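Local coordinates for uncharacterized protein (Streptococcus mutans, PDB 3L7Y) that probably acts as a magnesium-dependent phosphatase of the haloacid dehalogenase-like hydrolase family, at residues I72-A77 against E94-V99; A77-Y82 against G100-N105. All blocks are in the same frame, centred on the assembly; numbering follows the deposited sequence.

How the contacts relate
From strand 73-77 the chain runs through the loop 77-82 and helix 82-86, returns as strand 97-100 and turns at 100-105 into strand 105-108. Contact 1 closes the beta-alpha-beta unit by zipping its strands together; contact 2 joins the loops that follow them, nearer the magnesium ion and the separate six-stranded sheet that includes strands 182-188 and 219-224. Functional loops commonly sit at the C-terminal ends of neighbouring parallel strands in a Rossmann-like sheet, as this pair illustrates. The segments alternate along the chain, so the contacts cross rather than nest. They share A77, and at the seam S78 N probably donates to V99 O (2.8 Å), while the rings of F98 and Y82 pack edge-to-face.

Contact 1 (I72-A77 against E94-V99); sequences IRFVVA and EQLTFV
V75, V76 and A77 lie beside T97, F98 and V99 as a parallel beta pair, the two strands of a beta-alpha-beta unit in the Rossmann-like core of the haloacid dehalogenase fold. Their axes approach to 4.6 Å and diverge by 25°, and the tight part is the C-terminal half. There V76 is bound through both of its backbone polar groups: its N donates to T97 O at 2.8 Å, and its O accepts from V99 N. Two residues earlier on each strand, T97 N reaches F74 O over a longer 3.2 Å, though almost straight.

Side chains alternate between the faces. V75, T97, A77 and V99 share one; helix 229-239 covers V75, T97 and V99 there, through L236 and A232. On this face, V75 CG1 meets V99 CG2 at 3.9 Å, the two side chains meeting at an oblique angle, two residues out of register, while V75 CG2 rests against T97 CB. The T97 hydroxyl is occupied beyond this pair, hydrogen-bonded to S108. The other face carries V76 and F98, which run alongside each other. With CG1 anti to the backbone N (chi1 174°), V76 spreads CB and both methyls along the CD1-CE1 side of the F98 ring, CB approaching CD1 to 3.7 Å.

Toward the N-terminal end the pairing opens, as the CA atoms of F74 and L96 are already 5.8 Å apart. This end borders the partly exposed I72, R73, E94 and Q95; R73 turns to a cation-pi contact with W240. F74 and L96 themselves remain buried, packed beside F60 and L64 of helix 57-69. At this wider end the two side chains lie side by side, F74 CD2 4.1 Å from L96 CD2.

Contact 2 (A77-Y82 against G100-N105); sequences ASSNPY and GENGAN
One water is gripped by three groups, taking the N-H of Y82 and donating to E101 OE2 and N105 OD1, and so joins the start of helix 82-86 to a beta-hairpin turn. The loop 77-82 follows the strand end where haloacid dehalogenase enzymes carry motif II, a position consistent with S78. The turn 100-105 links strands 97-100 and 105-108.

Two backbone bonds tie the loops directly. S78 O accepts from N102 N at 3.0 Å, and N80 O from E101 N at 3.1 Å; the latter donor stands 53° out of the carbonyl plane, above it. On its own side, S78 OG accepts from N80 N, forming an ST turn, while N80 ND2 bonds the magnesium ligand D45.

E101 bends at chi2 (-71°), which brings its carboxylate back to P81, OE2 lying 3.2 Å from CB. The other oxygen, OE1, forms a salt bridge with K184 and a hydrogen bond with S142 OG, both of the second sheet, so this carboxylate bridges the two domains. N102 ND2 likewise reaches D221 on strand 219-224, whereas its OD1 accepts from N255 ND2 in the loop after strand 247-251; that same OD1 sits 3.1 Å from S79 CB.

Contact 1 (I72-A77 against E94-V99)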
loop_
_atom_site.group_PDB
_atom_site.type_symbol
_atom_site.label_atom_id
_atom_site.label_comp_id
_atom_site.label_asym_id
_atom_site.label_seq_id
_atom_site.Cartn_x
_atom_site.Cartn_y
_atom_site.Cartn_z
ATOM N N ILE A 72 3.552 -22.050 -2.936
ATOM C CA ILE A 72 2.537 -21.039 -2.834
ATOM C C ILE A 72 3.216 -19.674 -2.663
ATOM O O ILE A 72 3.984 -19.507 -1.781
ATOM C CB ILE A 72 1.578 -21.323 -1.702
ATOM C CG1 ILE A 72 0.745 -22.546 -2.011
ATOM C CG2 ILE A 72 0.700 -20.146 -1.451
ATOM C CD1 ILE A 72 0.040 -23.028 -0.867
ATOM N N ARG A 73 2.914 -18.735 -3.539
ATOM C CA ARG A 73 3.605 -17.449 -3.505
ATOM C C ARG A 73 3.043 -16.502 -2.444
ATOM O O ARG A 73 1.837 -16.461 -2.220
ATOM C CB ARG A 73 3.537 -16.781 -4.878
ATOM C CG ARG A 73 4.808 -16.901 -5.700
ATOM C CD ARG A 73 4.775 -18.059 -6.673
ATOM N NE ARG A 73 5.535 -17.748 -7.886
ATOM C CZ ARG A 73 5.691 -18.585 -8.907
ATOM N NH1 ARG A 73 5.146 -19.794 -8.867
ATOM N NH2 ARG A 73 6.394 -18.213 -9.970
ATOM N N PHE A 74 3.921 -15.755 -1.780
ATOM C CA PHE A 74 3.475 -14.823 -0.750
ATOM C C PHE A 74 3.828 -13.392 -1.123
ATOM O O PHE A 74 4.991 -13.074 -1.382
ATOM C CB PHE A 74 4.037 -15.179 0.636
ATOM C CG PHE A 74 3.433 -14.367 1.758
ATOM C CD1 PHE A 74 2.275 -14.788 2.400
ATOM C CD2 PHE A 74 4.015 -13.163 2.154
ATOM C CE1 PHE A 74 1.718 -14.026 3.422
ATOM C CE2 PHE A 74 3.463 -12.398 3.180
ATOM C CZ PHE A 74 2.310 -12.828 3.809
ATOM N N VAL A 75 2.808 -12.542 -1.149
ATOM C CA VAL A 75 2.941 -11.171 -1.630
ATOM C C VAL A 75 2.557 -10.164 -0.550
ATOM O O VAL A 75 1.462 -10.213 0.002
ATOM C CB VAL A 75 2.049 -10.944 -2.878
ATOM C CG1 VAL A 75 2.130 -9.505 -3.358
ATOM C CG2 VAL A 75 2.418 -11.927 -3.998
ATOM N N VAL A 76 3.477 -9.259 -0.239
ATOM C CA VAL A 76 3.194 -8.144 0.640
ATOM C C VAL A 76 2.704 -6.968 -0.223
ATOM O O VAL A 76 3.422 -6.519 -1.106
ATOM C CB VAL A 76 4.472 -7.764 1.420
ATOM C CG1 VAL A 76 4.265 -6.517 2.248
ATOM C CG2 VAL A 76 4.917 -8.931 2.293
ATOM N N ALA A 77 1.473 -6.502 0.002
ATOM C CA ALA A 77 0.870 -5.465 -0.846
ATOM C C ALA A 77 0.450 -4.243 -0.033
ATOM O O ALA A 77 -0.557 -4.275 0.671
ATOM C CB ALA A 77 -0.324 -6.031 -1.625
ATOM N N GLU A 94 13.974 -11.610 1.004
ATOM C CA GLU A 94 14.496 -11.968 -0.310
ATOM C C GLU A 94 13.732 -13.148 -0.899
ATOM O O GLU A 94 13.913 -13.496 -2.067
ATOM C CB GLU A 94 16.009 -12.252 -0.258
ATOM C CG GLU A 94 16.373 -13.677 0.138
ATOM C CD GLU A 94 16.299 -13.917 1.637
ATOM O OE1 GLU A 94 16.172 -12.928 2.395
ATOM O OE2 GLU A 94 16.378 -15.099 2.052
ATOM N N GLN A 95 12.861 -13.752 -0.094
ATOM C CA GLN A 95 12.055 -14.886 -0.546
ATOM C C GLN A 95 10.620 -14.475 -0.875
ATOM O O GLN A 95 9.790 -15.310 -1.237
ATOM C CB GLN A 95 12.041 -15.973 0.525
ATOM C CG GLN A 95 13.416 -16.231 1.139
ATOM C CD GLN A 95 13.344 -17.088 2.390
ATOM O OE1 GLN A 95 14.195 -16.989 3.277
ATOM N NE2 GLN A 95 12.325 -17.929 2.470
ATOM N N LEU A 96 10.319 -13.190 -0.741
ATOM C CA LEU A 96 8.936 -12.755 -0.910
ATOM C C LEU A 96 8.794 -11.813 -2.097
ATOM O O LEU A 96 9.780 -11.367 -2.659
ATOM C CB LEU A 96 8.415 -12.081 0.365
ATOM C CG LEU A 96 8.742 -12.696 1.725
ATOM C CD1 LEU A 96 8.348 -11.722 2.811
ATOM C CD2 LEU A 96 8.043 -14.058 1.928
ATOM N N THR A 97 7.557 -11.533 -2.484
ATOM C CA THR A 97 7.294 -10.500 -3.471
ATOM C C THR A 97 6.637 -9.330 -2.762
ATOM O O THR A 97 5.781 -9.520 -1.896
ATOM C CB THR A 97 6.370 -10.997 -4.585
ATOM O OG1 THR A 97 7.012 -12.055 -5.299
ATOM C CG2 THR A 97 6.024 -9.843 -5.555
ATOM N N PHE A 98 7.041 -8.123 -3.135
ATOM C CA PHE A 98 6.554 -6.912 -2.498
ATOM C C PHE A 98 5.875 -6.013 -3.515
ATOM O O PHE A 98 6.433 -5.736 -4.577
ATOM C CB PHE A 98 7.730 -6.137 -1.899
ATOM C CG PHE A 98 8.321 -6.760 -0.663
ATOM C CD1 PHE A 98 7.851 -6.420 0.585
ATOM C CD2 PHE A 98 9.367 -7.651 -0.753
ATOM C CE1 PHE A 98 8.402 -6.965 1.728
ATOM C CE2 PHE A 98 9.921 -8.202 0.384
ATOM C CZ PHE A 98 9.436 -7.856 1.629
ATOM N N VAL A 99 4.671 -5.562 -3.193
ATOM C CA VAL A 99 4.018 -4.508 -3.966
ATOM C C VAL A 99 3.974 -3.284 -3.059
ATOM O O VAL A 99 3.250 -3.283 -2.048
ATOM C CB VAL A 99 2.577 -4.914 -4.385
ATOM C CG1 VAL A 99 1.866 -3.751 -5.109
ATOM C CG2 VAL A 99 2.614 -6.152 -5.269
#

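Contact 2 (A77-Y82 against G100-N105)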
loop_
_atom_site.group_PDB
_atom_site.type_symbol
_atom_site.label_atom_id
_atom_site.label_comp_id
_atom_site.label_asym_id
_atom_site.label_seq_id
_atom_site.Cartn_x
_atom_site.Cartn_y
_atom_site.Cartn_z
ATOM N N ALA A 77 1.473 -6.502 0.002
ATOM C CA ALA A 77 0.870 -5.465 -0.846
ATOM C C ALA A 77 0.450 -4.243 -0.033
ATOM O O ALA A 77 -0.557 -4.275 0.671
ATOM C CB ALA A 77 -0.324 -6.031 -1.625
ATOM N N SER A 78 1.217 -3.158 -0.139
ATOM C CA SER A 78 1.046 -2.035 0.774
ATOM C C SER A 78 1.229 -0.680 0.072
ATOM O O SER A 78 1.887 -0.584 -0.963
ATOM C CB SER A 78 2.034 -2.184 1.946
ATOM O OG SER A 78 2.010 -1.066 2.827
ATOM N N SER A 79 0.655 0.370 0.642
ATOM C CA SER A 79 0.947 1.707 0.158
ATOM C C SER A 79 2.377 2.144 0.511
ATOM O O SER A 79 2.947 2.997 -0.168
ATOM C CB SER A 79 -0.049 2.711 0.718
ATOM O OG SER A 79 0.190 2.940 2.089
ATOM N N ASN A 80 2.960 1.556 1.558
ATOM C CA ASN A 80 4.298 1.974 2.011
ATOM C C ASN A 80 5.380 1.671 0.986
ATOM O O ASN A 80 5.192 0.816 0.105
ATOM C CB ASN A 80 4.666 1.303 3.346
ATOM C CG ASN A 80 3.621 1.542 4.425
ATOM O OD1 ASN A 80 2.894 2.535 4.398
ATOM N ND2 ASN A 80 3.539 0.628 5.370
ATOM N N PRO A 81 6.523 2.367 1.093
ATOM C CA PRO A 81 7.600 2.120 0.138
ATOM C C PRO A 81 8.225 0.766 0.390
ATOM O O PRO A 81 8.207 0.264 1.519
ATOM C CB PRO A 81 8.608 3.246 0.444
ATOM C CG PRO A 81 7.787 4.316 1.133
ATOM C CD PRO A 81 6.826 3.503 1.978
ATOM N N TYR A 82 8.775 0.180 -0.660
ATOM C CA TYR A 82 9.420 -1.117 -0.561
ATOM C C TYR A 82 10.479 -1.143 0.539
ATOM O O TYR A 82 10.544 -2.091 1.321
ATOM C CB TYR A 82 10.036 -1.492 -1.907
ATOM C CG TYR A 82 11.132 -2.525 -1.819
ATOM C CD1 TYR A 82 12.454 -2.184 -2.075
ATOM C CD2 TYR A 82 10.843 -3.847 -1.473
ATOM C CE1 TYR A 82 13.467 -3.139 -1.994
ATOM C CE2 TYR A 82 11.833 -4.806 -1.390
ATOM C CZ TYR A 82 13.147 -4.449 -1.651
ATOM O OH TYR A 82 14.130 -5.404 -1.569
ATOM N N GLY A 100 4.774 -2.266 -3.385
ATOM C CA GLY A 100 4.779 -1.038 -2.609
ATOM C C GLY A 100 4.160 0.128 -3.361
ATOM O O GLY A 100 3.914 0.025 -4.556
ATOM N N GLU A 101 3.930 1.243 -2.669
ATOM C CA GLU A 101 3.386 2.456 -3.295
ATOM C C GLU A 101 1.975 2.226 -3.858
ATOM O O GLU A 101 1.502 2.972 -4.722
ATOM C CB GLU A 101 4.322 2.982 -4.388
ATOM C CG GLU A 101 5.814 2.980 -4.031
ATOM C CD GLU A 101 6.213 4.018 -2.994
ATOM O OE1 GLU A 101 5.424 4.935 -2.713
ATOM O OE2 GLU A 101 7.337 3.910 -2.457
ATOM N N ASN A 102 1.298 1.216 -3.314
ATOM C CA ASN A 102 -0.013 0.747 -3.794
ATOM C C ASN A 102 0.046 -0.001 -5.104
ATOM O O ASN A 102 -0.971 -0.547 -5.554
ATOM C CB ASN A 102 -1.046 1.877 -3.899
ATOM C CG ASN A 102 -1.324 2.541 -2.568
ATOM O OD1 ASN A 102 -1.838 1.920 -1.642
ATOM N ND2 ASN A 102 -0.970 3.812 -2.461
ATOM N N GLY A 103 1.223 -0.050 -5.720
ATOM C CA GLY A 103 1.329 -0.765 -6.980
ATOM C C GLY A 103 2.435 -0.389 -7.948
ATOM O O GLY A 103 2.897 -1.245 -8.699
ATOM N N ALA A 104 2.849 0.880 -7.951
ATOM C CA ALA A 104 3.820 1.370 -8.929
ATOM C C ALA A 104 5.196 0.731 -8.768
ATOM O O ALA A 104 6.004 0.758 -9.702
ATOM C CB ALA A 104 3.946 2.900 -8.845
ATOM N N ASN A 105 5.475 0.168 -7.593
ATOM C CA ASN A 105 6.777 -0.477 -7.379
ATOM C C ASN A 105 6.620 -1.906 -6.929
ATOM O O ASN A 105 6.041 -2.168 -5.871
ATOM C CB ASN A 105 7.619 0.310 -6.372
ATOM C CG ASN A 105 9.099 -0.064 -6.402
ATOM O OD1 ASN A 105 9.799 0.081 -5.395
ATOM N ND2 ASN A 105 9.583 -0.541 -7.546
HETATM O O HOH W 1 8.871 1.605 -3.057
#